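Local coordinates for response regulator (Xanthomonas campestris pv. campestris, PDB 3QYY), which probably makes the second messenger cyclic di-GMP from GTP through its GGDEF diguanylate cyclase domain, the part present here with cyclic di-GMP bound, at residues B[74-79]-B[84-89]; B[67-72]-B[92-97]. All blocks are in the same frame, centred on the assembly; numbering follows the deposited sequence.

Contact 1: B[74-79]-B[84-89]; sequences ESAYGW and DWIGRW. With C2E (9,9'-[(2R,3R,3aS,5S,7aR,9R,10R,10aS,12S,14aR)-3,5,10,12-tetrahydroxy-5,12-dioxidooctahydro-2H,7H-difuro[3,2-d:3',2'-j][1,3,7,9,2,8]tetraoxadiphosphacyclododecine-2,9-diyl]bis(2-amino-1,9-dihydro-6H-purin-6-one)), chain C.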
# COMPACT_ATOMS: atom_id res chain seq x y z
N GLU B 74 11.14 -12.95 -11.51
CA GLU B 74 11.99 -13.78 -12.35
C GLU B 74 13.09 -14.44 -11.51
O GLU B 74 13.31 -15.64 -11.60
CB GLU B 74 12.64 -12.94 -13.46
CG GLU B 74 13.40 -13.76 -14.49
CD GLU B 74 14.19 -12.90 -15.46
OE1 GLU B 74 14.68 -13.45 -16.47
OE2 GLU B 74 14.33 -11.68 -15.21
N SER B 75 13.76 -13.64 -10.69
CA SER B 75 14.83 -14.16 -9.84
C SER B 75 14.31 -15.15 -8.80
O SER B 75 15.02 -16.09 -8.42
CB SER B 75 15.58 -13.01 -9.16
OG SER B 75 14.71 -12.22 -8.37
N ALA B 76 13.09 -14.94 -8.33
CA ALA B 76 12.49 -15.83 -7.35
C ALA B 76 12.33 -17.22 -7.95
O ALA B 76 12.70 -18.23 -7.35
CB ALA B 76 11.14 -15.29 -6.90
N TYR B 77 11.76 -17.28 -9.16
CA TYR B 77 11.56 -18.55 -9.84
C TYR B 77 12.90 -19.25 -10.05
O TYR B 77 12.95 -20.45 -10.34
CB TYR B 77 10.87 -18.33 -11.20
CG TYR B 77 9.37 -18.18 -11.12
CD1 TYR B 77 8.58 -19.20 -10.58
CD2 TYR B 77 8.74 -17.04 -11.60
CE1 TYR B 77 7.19 -19.08 -10.53
CE2 TYR B 77 7.35 -16.91 -11.55
CZ TYR B 77 6.58 -17.93 -11.01
OH TYR B 77 5.21 -17.81 -10.97
N GLY B 78 13.98 -18.51 -9.87
CA GLY B 78 15.31 -19.07 -10.04
C GLY B 78 15.77 -19.95 -8.90
O GLY B 78 16.75 -20.69 -9.04
N TRP B 79 15.09 -19.89 -7.76
CA TRP B 79 15.47 -20.72 -6.62
C TRP B 79 14.29 -21.48 -6.01
O TRP B 79 14.48 -22.46 -5.29
CB TRP B 79 16.16 -19.89 -5.53
CG TRP B 79 15.36 -18.76 -4.93
CD1 TRP B 79 15.43 -17.44 -5.27
CD2 TRP B 79 14.41 -18.85 -3.85
NE1 TRP B 79 14.59 -16.70 -4.46
CE2 TRP B 79 13.96 -17.54 -3.58
CE3 TRP B 79 13.91 -19.91 -3.09
CZ2 TRP B 79 13.03 -17.26 -2.58
CZ3 TRP B 79 12.98 -19.63 -2.08
CH2 TRP B 79 12.55 -18.31 -1.84
N ASP B 84 6.94 -24.95 -4.51
CA ASP B 84 6.91 -23.63 -3.88
C ASP B 84 6.19 -22.67 -4.82
O ASP B 84 5.84 -23.02 -5.94
CB ASP B 84 8.34 -23.16 -3.61
CG ASP B 84 9.12 -24.12 -2.72
OD1 ASP B 84 10.36 -24.02 -2.68
OD2 ASP B 84 8.49 -24.97 -2.05
N TRP B 85 5.96 -21.44 -4.37
CA TRP B 85 5.28 -20.49 -5.22
C TRP B 85 5.48 -19.04 -4.83
O TRP B 85 5.86 -18.74 -3.69
CB TRP B 85 3.78 -20.78 -5.25
CG TRP B 85 3.12 -20.84 -3.90
CD1 TRP B 85 2.91 -21.95 -3.13
CD2 TRP B 85 2.59 -19.74 -3.15
NE1 TRP B 85 2.28 -21.61 -1.96
CE2 TRP B 85 2.06 -20.26 -1.95
CE3 TRP B 85 2.50 -18.36 -3.39
CZ2 TRP B 85 1.46 -19.44 -0.98
CZ3 TRP B 85 1.89 -17.55 -2.43
CH2 TRP B 85 1.38 -18.10 -1.24
N ILE B 86 5.26 -18.15 -5.79
CA ILE B 86 5.35 -16.72 -5.53
C ILE B 86 4.13 -16.06 -6.15
O ILE B 86 3.75 -16.36 -7.29
CB ILE B 86 6.65 -16.10 -6.11
CG1 ILE B 86 6.67 -14.59 -5.83
CG2 ILE B 86 6.75 -16.39 -7.62
CD1 ILE B 86 8.02 -13.92 -6.08
N GLY B 87 3.48 -15.20 -5.37
CA GLY B 87 2.31 -14.52 -5.87
C GLY B 87 2.39 -13.03 -5.60
O GLY B 87 3.14 -12.58 -4.73
N ARG B 88 1.61 -12.26 -6.35
CA ARG B 88 1.58 -10.82 -6.20
C ARG B 88 0.25 -10.48 -5.52
O ARG B 88 -0.82 -10.66 -6.11
CB ARG B 88 1.67 -10.14 -7.57
CG ARG B 88 1.83 -8.63 -7.51
CD ARG B 88 1.91 -8.03 -8.91
NE ARG B 88 2.03 -6.58 -8.86
CZ ARG B 88 1.98 -5.78 -9.92
NH1 ARG B 88 1.82 -6.28 -11.13
NH2 ARG B 88 2.10 -4.46 -9.76
N TRP B 89 0.31 -10.02 -4.28
CA TRP B 89 -0.89 -9.66 -3.55
C TRP B 89 -1.54 -8.48 -4.27
O TRP B 89 -2.76 -8.38 -4.39
CB TRP B 89 -0.52 -9.27 -2.11
CG TRP B 89 -1.67 -9.28 -1.14
CD1 TRP B 89 -2.13 -8.22 -0.41
CD2 TRP B 89 -2.44 -10.42 -0.74
NE1 TRP B 89 -3.14 -8.63 0.43
CE2 TRP B 89 -3.35 -9.97 0.25
CE3 TRP B 89 -2.46 -11.77 -1.12
CZ2 TRP B 89 -4.26 -10.84 0.87
CZ3 TRP B 89 -3.37 -12.63 -0.50
CH2 TRP B 89 -4.26 -12.15 0.49
P1 C2E C . -4.85 -5.67 1.65
O2P C2E C . -6.07 -5.94 0.81
O1P C2E C . -4.21 -6.88 2.28
O5' C2E C . -3.72 -4.97 0.80
C5' C2E C . -2.46 -4.63 1.42
C4' C2E C . -1.61 -3.95 0.35
O4' C2E C . -1.41 -4.69 -0.84
C3' C2E C . -2.23 -2.63 -0.10
O3' C2E C . -1.91 -1.58 0.81
C2' C2E C . -1.66 -2.49 -1.47
O2' C2E C . -0.41 -1.78 -1.37
C1' C2E C . -1.44 -3.89 -2.02
N9 C2E C . -2.58 -4.30 -2.88
C8 C2E C . -3.49 -5.26 -2.60
N7 C2E C . -4.39 -5.39 -3.60
C5 C2E C . -4.06 -4.51 -4.54
C6 C2E C . -4.58 -4.14 -5.88
O6 C2E C . -5.59 -4.72 -6.35
N1 C2E C . -3.95 -3.16 -6.58
C2 C2E C . -2.85 -2.52 -6.10
N2 C2E C . -2.26 -1.57 -6.84
N3 C2E C . -2.31 -2.82 -4.86
C4 C2E C . -2.87 -3.79 -4.06
P11 C2E C . -3.07 -0.47 0.95
O21 C2E C . -3.41 0.09 -0.39
O11 C2E C . -2.50 0.54 1.88
O5A C2E C . -4.35 -1.12 1.60
C5A C2E C . -4.23 -1.69 2.90
C4A C2E C . -5.54 -2.29 3.32
O4A C2E C . -6.66 -1.37 3.25
C3A C2E C . -5.96 -3.50 2.50
O3A C2E C . -5.26 -4.70 2.89
C2A C2E C . -7.43 -3.54 2.79
O2A C2E C . -7.65 -4.30 3.98
C1A C2E C . -7.86 -2.09 2.96
N91 C2E C . -8.55 -1.61 1.74
C81 C2E C . -8.02 -1.04 0.63
N71 C2E C . -8.98 -0.74 -0.27
C51 C2E C . -10.16 -1.13 0.25
C61 C2E C . -11.59 -1.12 -0.16
O61 C2E C . -11.95 -0.66 -1.25
N11 C2E C . -12.51 -1.63 0.70
C21 C2E C . -12.17 -2.15 1.92
N21 C2E C . -13.14 -2.64 2.73
N31 C2E C . -10.88 -2.19 2.35
C41 C2E C . -9.86 -1.70 1.57
O HOH W 1 4.35 -19.19 -8.48

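Contact 2: B[67-72]-B[92-97]; sequences RVLVRL and DEFLIG. With MG (magnesium ion), chain I; C2E (9,9'-[(2R,3R,3aS,5S,7aR,9R,10R,10aS,12S,14aR)-3,5,10,12-tetrahydroxy-5,12-dioxidooctahydro-2H,7H-difuro[3,2-d:3',2'-j][1,3,7,9,2,8]tetraoxadiphosphacyclododecine-2,9-diyl]bis(2-amino-1,9-dihydro-6H-purin-6-one)), chain F.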
# COMPACT_ATOMS: atom_id res chain seq x y z
N ARG B 67 9.81 -3.23 -14.88
CA ARG B 67 10.92 -4.15 -15.07
C ARG B 67 11.47 -4.61 -13.72
O ARG B 67 11.92 -5.75 -13.59
CB ARG B 67 12.02 -3.49 -15.92
CG ARG B 67 13.14 -4.44 -16.38
CD ARG B 67 12.61 -5.64 -17.19
NE ARG B 67 12.06 -5.28 -18.50
CZ ARG B 67 12.78 -4.85 -19.53
NH1 ARG B 67 14.10 -4.71 -19.41
NH2 ARG B 67 12.20 -4.58 -20.69
N VAL B 68 11.45 -3.74 -12.72
CA VAL B 68 11.93 -4.10 -11.39
C VAL B 68 11.06 -5.23 -10.82
O VAL B 68 11.57 -6.21 -10.28
CB VAL B 68 11.88 -2.91 -10.40
CG1 VAL B 68 12.33 -3.37 -9.02
CG2 VAL B 68 12.76 -1.78 -10.89
N LEU B 69 9.74 -5.08 -10.95
CA LEU B 69 8.82 -6.10 -10.44
C LEU B 69 8.98 -7.41 -11.22
O LEU B 69 8.88 -8.49 -10.65
CB LEU B 69 7.37 -5.62 -10.55
CG LEU B 69 6.99 -4.43 -9.66
CD1 LEU B 69 5.58 -3.99 -10.01
CD2 LEU B 69 7.07 -4.83 -8.20
N VAL B 70 9.22 -7.29 -12.52
CA VAL B 70 9.41 -8.46 -13.36
C VAL B 70 10.68 -9.22 -12.95
O VAL B 70 10.66 -10.44 -12.84
CB VAL B 70 9.50 -8.07 -14.85
CG1 VAL B 70 9.96 -9.27 -15.68
CG2 VAL B 70 8.13 -7.61 -15.34
N ARG B 71 11.76 -8.49 -12.71
CA ARG B 71 13.02 -9.11 -12.31
C ARG B 71 12.91 -9.77 -10.94
O ARG B 71 13.50 -10.82 -10.69
CB ARG B 71 14.16 -8.08 -12.29
CG ARG B 71 14.05 -7.04 -11.19
CD ARG B 71 15.32 -6.21 -11.02
NE ARG B 71 16.46 -7.02 -10.58
CZ ARG B 71 17.25 -7.72 -11.40
NH1 ARG B 71 17.04 -7.70 -12.71
NH2 ARG B 71 18.26 -8.43 -10.90
N LEU B 72 12.17 -9.13 -10.03
CA LEU B 72 11.99 -9.68 -8.69
C LEU B 72 11.40 -11.08 -8.77
O LEU B 72 11.92 -12.02 -8.17
CB LEU B 72 11.08 -8.76 -7.86
CG LEU B 72 10.75 -9.17 -6.42
CD1 LEU B 72 10.29 -7.95 -5.64
CD2 LEU B 72 9.67 -10.25 -6.41
N ASP B 92 3.14 -3.44 -5.01
CA ASP B 92 4.50 -3.94 -4.85
C ASP B 92 4.60 -4.92 -3.68
O ASP B 92 5.66 -5.08 -3.07
CB ASP B 92 5.48 -2.77 -4.65
CG ASP B 92 5.22 -1.99 -3.38
OD1 ASP B 92 5.98 -1.04 -3.12
OD2 ASP B 92 4.26 -2.31 -2.64
N GLU B 93 3.48 -5.59 -3.39
CA GLU B 93 3.42 -6.55 -2.29
C GLU B 93 3.33 -7.97 -2.83
O GLU B 93 2.52 -8.25 -3.73
CB GLU B 93 2.22 -6.23 -1.39
CG GLU B 93 2.23 -6.94 -0.05
CD GLU B 93 1.43 -6.19 1.00
OE1 GLU B 93 1.65 -4.97 1.15
OE2 GLU B 93 0.58 -6.81 1.67
N PHE B 94 4.15 -8.87 -2.30
CA PHE B 94 4.19 -10.26 -2.76
C PHE B 94 4.15 -11.27 -1.61
O PHE B 94 4.49 -10.95 -0.48
CB PHE B 94 5.48 -10.51 -3.55
CG PHE B 94 5.58 -9.72 -4.82
CD1 PHE B 94 5.17 -10.28 -6.03
CD2 PHE B 94 6.05 -8.41 -4.81
CE1 PHE B 94 5.23 -9.54 -7.21
CE2 PHE B 94 6.11 -7.66 -5.98
CZ PHE B 94 5.70 -8.23 -7.19
N LEU B 95 3.74 -12.49 -1.94
CA LEU B 95 3.70 -13.59 -0.99
C LEU B 95 4.53 -14.72 -1.60
O LEU B 95 4.49 -14.94 -2.81
CB LEU B 95 2.29 -14.12 -0.76
CG LEU B 95 1.14 -13.24 -0.26
CD1 LEU B 95 0.14 -14.13 0.46
CD2 LEU B 95 1.63 -12.15 0.66
N ILE B 96 5.28 -15.42 -0.76
CA ILE B 96 6.08 -16.54 -1.23
C ILE B 96 5.81 -17.73 -0.31
O ILE B 96 5.87 -17.60 0.92
CB ILE B 96 7.60 -16.22 -1.23
CG1 ILE B 96 7.90 -15.13 -2.27
CG2 ILE B 96 8.40 -17.48 -1.53
CD1 ILE B 96 9.40 -14.81 -2.44
N GLY B 97 5.48 -18.87 -0.92
CA GLY B 97 5.22 -20.07 -0.15
C GLY B 97 6.36 -21.05 -0.40
O GLY B 97 6.67 -21.36 -1.55
MG MG I . 3.70 -1.70 -0.76
P1 C2E F . 1.88 4.90 -5.89
O2P C2E F . 1.47 4.63 -7.32
O1P C2E F . 1.97 6.35 -5.51
O5' C2E F . 0.87 4.23 -4.88
C5' C2E F . 1.09 4.37 -3.46
C4' C2E F . -0.02 3.59 -2.76
O4' C2E F . -1.33 3.92 -3.16
C3' C2E F . 0.11 2.09 -3.00
O3' C2E F . 1.08 1.51 -2.12
C2' C2E F . -1.31 1.65 -2.78
O2' C2E F . -1.49 1.36 -1.39
C1' C2E F . -2.21 2.80 -3.22
N9 C2E F . -2.63 2.61 -4.62
C8 C2E F . -2.25 3.33 -5.70
N7 C2E F . -2.84 2.89 -6.83
C5 C2E F . -3.62 1.87 -6.48
C6 C2E F . -4.55 0.95 -7.19
O6 C2E F . -4.73 1.05 -8.43
N1 C2E F . -5.20 0.00 -6.46
C2 C2E F . -5.03 -0.13 -5.12
N2 C2E F . -5.71 -1.08 -4.45
N3 C2E F . -4.19 0.69 -4.40
C4 C2E F . -3.48 1.68 -5.03
P11 C2E F . 1.88 0.27 -2.78
O21 C2E F . 0.91 -0.75 -3.26
O11 C2E F . 2.78 -0.21 -1.70
O5A C2E F . 2.75 0.79 -4.00
C5A C2E F . 3.77 1.76 -3.75
C4A C2E F . 4.43 2.16 -5.03
O4A C2E F . 4.96 1.04 -5.81
C3A C2E F . 3.50 2.91 -5.98
O3A C2E F . 3.36 4.30 -5.62
C2A C2E F . 4.18 2.70 -7.30
O2A C2E F . 5.14 3.76 -7.48
C1A C2E F . 4.86 1.34 -7.21
N91 C2E F . 4.09 0.32 -7.97
C81 C2E F . 3.10 -0.50 -7.53
N71 C2E F . 2.63 -1.30 -8.52
C51 C2E F . 3.32 -1.00 -9.63
C61 C2E F . 3.36 -1.45 -11.05
O61 C2E F . 2.60 -2.35 -11.48
N11 C2E F . 4.25 -0.86 -11.89
C21 C2E F . 5.11 0.13 -11.48
N21 C2E F . 5.96 0.68 -12.38
N31 C2E F . 5.13 0.59 -10.20
C41 C2E F . 4.27 0.07 -9.25
O HOH W 2 5.49 -0.42 -0.69
O HOH W 3 2.08 -2.92 -0.57
O HOH W 4 3.17 -0.81 1.23

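Contact 1: B[74-79]-B[84-89]
Ile-86, on strand 85-90, meets Ala-76 and Tyr-77 at the end of helix 62-77 with its two branches. Its CB points at the helix. From there CG1 runs anti to the backbone N (chi1 179°), and the extended chain carries CD1 to Ala-76 CB at 3.5 Å, a methyl-to-methyl contact. The other branch, CG2, lies over one face of the Tyr-77 ring, 4.0 Å from the centroid and 22° off the normal: a CH-pi contact shifted toward the phenol end, with CZ the nearest ring atom. The polar margin is closed by a water, which donates to Tyr-77 OH (3.0 Å) and accepts from Ile-86 N (3.0 Å); the same hydroxyl is also hydrogen-bonded to Glu-18 O. Farther along the strand, Trp-89 NE1 reaches a phosphate oxygen of cyclic di-GMP, O1P, at 2.8 Å with a nearly straight N-H...O angle of 169°, while Arg-88 makes a salt bridge to Asp-14 through NH1 and a hydrogen bond through NH2 to guanine O61 of another ligand molecule. Apolar helix-on-sheet packing thus backs a strand whose far end binds ligand, the first strand of the hairpin bearing the GGDEF motif.

Contact 2: B[67-72]-B[92-97]
Leu-69 and Asp-92 bring the two backbones nearest, with CA atoms 7.4 Å apart. At Leu-72 and Phe-94 the separation of the CA atoms is already 9.8 Å, so helix 62-77 draws away from strand 93-98 along this pair of segments, and the widening gap is bridged by side chains. Phe-94 is the central one. With CG anti to its carbonyl carbon (chi1 -64°), its ring extends to the helix and is met from two directions: Leu-69 CD2 lies at the edge, in the ring plane, 3.7 Å from CE2, whereas Leu-72 CD2 stands over the centre of one face, 4.2 Å from the centroid and only 4° off the normal, a CH-pi contact. Both leucines are buried. Leu-69 divides its work, for its other methyl, CD1, packs on the guanine of cyclic di-GMP, 3.5 Å from C61. The carboxylate of Asp-92 turns from the helix to the metal: OD2 binds the magnesium ion at 2.0 Å, and OD1 accepts from a metal-bound water at 2.6 Å. Another metal-bound water donates to Glu-93 OE1 at 2.7 Å, so that Glu-93 acts in the second shell. Three waters, a ligand phosphate oxygen and Asp-49 complete the six-coordinate site. An apolar helix-strand core running directly into an acidic metal site fits the GGDEF motif of diguanylate cyclases, here occupied by cyclic di-GMP.

Contacts 1 and 2 use successive parts of helix 62-77 against the two neighbouring strands of one hairpin, and contact 1 is nested within the chain loop closed by contact 2. Backbone pairing joins them: Gly-87 N lies 2.8 Å from Leu-95 O, a probable hydrogen bond, as does Gly-97 N from Trp-85 O. Both are apolar and largely buried, yet contact 1 has an exposed residue, Tyr-77, and a polar margin, while all four touching residues of contact 2 are buried. In contact 2 the packing adjoins ligand and metal directly; in contact 1 the side chain of Ile-86 is about 12 Å from that of Asp-92, and the ligand is reached farther down the strand.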